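Local coordinates for protein dienelactone hydrolase (Anabaena variabilis, PDB 2O2G) that probably acts as a hydrolase of the dienelactone hydrolase family, built on the alpha/beta-hydrolase fold, at residues Pro195-Ser198 with His199-Glu203. Numbering follows the deposited sequence.
Sequences PRAS and HLFEE
S198 and F201 bracket a type I beta turn, closed by a hydrogen bond of 3.0 Å from F201 N to S198 O. The N-H points well at its acceptor (162°), although the donor stands above the carbonyl plane. The turn reverses the chain and leaves the CA atoms of A197 and F201 5.2 Å apart; F201 has positive phi, and the chain runs on to E203, whose side chain faces S198. The E203 carboxylate meets both the backbone N and the hydroxyl of S198. E203 OE1 accepts the N-H of S198, 2.9 Å from S198 N, in a nearly straight bond (166°) that arrives from above the carboxylate plane. The hydroxyl bond from S198 OG to E203 OE2 is very short at 2.4 Å, so its exact length is doubtful. A bend at chi2 (73°) brings the carboxylate to S198 N and OG, with E203 CG 3.6 Å from R196 O. One water ties S198 OG and E202 OE1 to the backbone N of L200. F201 turns one ring face to S198 O, which sits over the ring centre, while A197 CB meets F201 CD2 at 3.8 Å; both side chains also pack on A206 of helix 206-221. The H199 side chain leaves the turn and touches S122, and its ND1 is hydrogen-bonded to D171 OD2. This loop after the last strand is where alpha/beta-hydrolases carry the catalytic histidine, consistent with H199 completing a Ser-His-Asp triad with S122 and D171.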
loop_
_atom_site.group_PDB
_atom_site.type_symbol
_atom_site.label_atom_id
_atom_site.label_comp_id
_atom_site.label_asym_id
_atom_site.label_seq_id
_atom_site.Cartn_x
_atom_site.Cartn_y
_atom_site.Cartn_z
ATOM N N PRO A 195 16.401 -7.170 -10.082
ATOM C CA PRO A 195 17.131 -8.408 -10.317
ATOM C C PRO A 195 17.659 -9.072 -9.060
ATOM O O PRO A 195 18.082 -8.393 -8.135
ATOM C CB PRO A 195 18.292 -7.978 -11.202
ATOM C CG PRO A 195 18.420 -6.505 -11.021
ATOM C CD PRO A 195 17.051 -6.021 -10.743
ATOM N N ARG A 196 17.592 -10.400 -9.046
ATOM C CA ARG A 196 18.140 -11.205 -7.956
ATOM C C ARG A 196 17.644 -10.802 -6.575
ATOM O O ARG A 196 18.415 -10.744 -5.631
ATOM C CB ARG A 196 19.667 -11.154 -7.993
ATOM C CG ARG A 196 20.278 -11.609 -9.311
ATOM C CD ARG A 196 21.798 -11.566 -9.275
ATOM N NE ARG A 196 22.304 -10.254 -8.853
ATOM C CZ ARG A 196 22.291 -9.128 -9.584
ATOM N NH1 ARG A 196 21.754 -9.078 -10.800
ATOM N NH2 ARG A 196 22.801 -8.011 -9.075
ATOM N N ALA A 197 16.356 -10.476 -6.485
ATOM C CA ALA A 197 15.691 -10.185 -5.232
ATOM C C ALA A 197 14.633 -11.281 -5.062
ATOM O O ALA A 197 14.003 -11.686 -6.047
ATOM C CB ALA A 197 15.028 -8.820 -5.276
ATOM N N SER A 198 14.436 -11.751 -3.830
ATOM C CA SER A 198 13.413 -12.800 -3.544
ATOM C C SER A 198 12.095 -12.172 -3.039
ATOM O O SER A 198 11.935 -10.960 -3.075
ATOM C CB SER A 198 13.992 -13.852 -2.598
ATOM O OG SER A 198 14.629 -13.243 -1.507
ATOM N N HIS A 199 11.134 -12.973 -2.591
ATOM C CA HIS A 199 9.817 -12.436 -2.259
ATOM C C HIS A 199 9.749 -11.145 -1.426
ATOM O O HIS A 199 8.986 -10.230 -1.760
ATOM C CB HIS A 199 8.869 -13.523 -1.693
ATOM C CG HIS A 199 7.454 -13.059 -1.582
ATOM N ND1 HIS A 199 6.669 -12.805 -2.690
ATOM C CD2 HIS A 199 6.709 -12.710 -0.505
ATOM C CE1 HIS A 199 5.488 -12.362 -2.294
ATOM N NE2 HIS A 199 5.492 -12.278 -0.973
ATOM N N LEU A 200 10.508 -11.054 -0.337
ATOM C CA LEU A 200 10.442 -9.862 0.535
ATOM C C LEU A 200 11.620 -8.914 0.354
ATOM O O LEU A 200 11.904 -8.077 1.255
ATOM C CB LEU A 200 10.361 -10.257 2.014
ATOM C CG LEU A 200 9.161 -11.103 2.425
ATOM C CD1 LEU A 200 9.366 -11.598 3.832
ATOM C CD2 LEU A 200 7.877 -10.286 2.297
ATOM N N PHE A 201 12.318 -9.059 -0.778
ATOM C CA PHE A 201 13.367 -8.116 -1.128
ATOM C C PHE A 201 14.365 -7.959 -0.022
ATOM O O PHE A 201 14.755 -6.853 0.328
ATOM C CB PHE A 201 12.741 -6.758 -1.480
ATOM C CG PHE A 201 11.775 -6.842 -2.607
ATOM C CD1 PHE A 201 10.448 -7.187 -2.374
ATOM C CD2 PHE A 201 12.193 -6.658 -3.903
ATOM C CE1 PHE A 201 9.563 -7.314 -3.412
ATOM C CE2 PHE A 201 11.297 -6.789 -4.946
ATOM C CZ PHE A 201 9.977 -7.121 -4.685
ATOM N N GLU A 202 14.812 -9.102 0.486
ATOM C CA GLU A 202 15.750 -9.136 1.593
ATOM C C GLU A 202 17.212 -9.020 1.208
ATOM O O GLU A 202 18.023 -8.701 2.042
ATOM C CB GLU A 202 15.555 -10.425 2.380
ATOM C CG GLU A 202 14.280 -10.432 3.192
ATOM C CD GLU A 202 13.973 -11.805 3.759
ATOM O OE1 GLU A 202 14.008 -12.787 2.978
ATOM O OE2 GLU A 202 13.665 -11.891 4.969
ATOM N N GLU A 203 17.548 -9.257 -0.048
ATOM C CA GLU A 203 18.937 -9.200 -0.485
ATOM C C GLU A 203 19.480 -7.762 -0.415
ATOM O O GLU A 203 18.730 -6.814 -0.485
ATOM C CB GLU A 203 19.093 -9.752 -1.895
ATOM C CG GLU A 203 18.759 -11.251 -2.053
ATOM C CD GLU A 203 17.252 -11.573 -1.981
ATOM O OE1 GLU A 203 16.373 -10.658 -1.970
ATOM O OE2 GLU A 203 16.932 -12.773 -1.966
HETATM O O HOH W 1 12.779 -12.477 0.597
#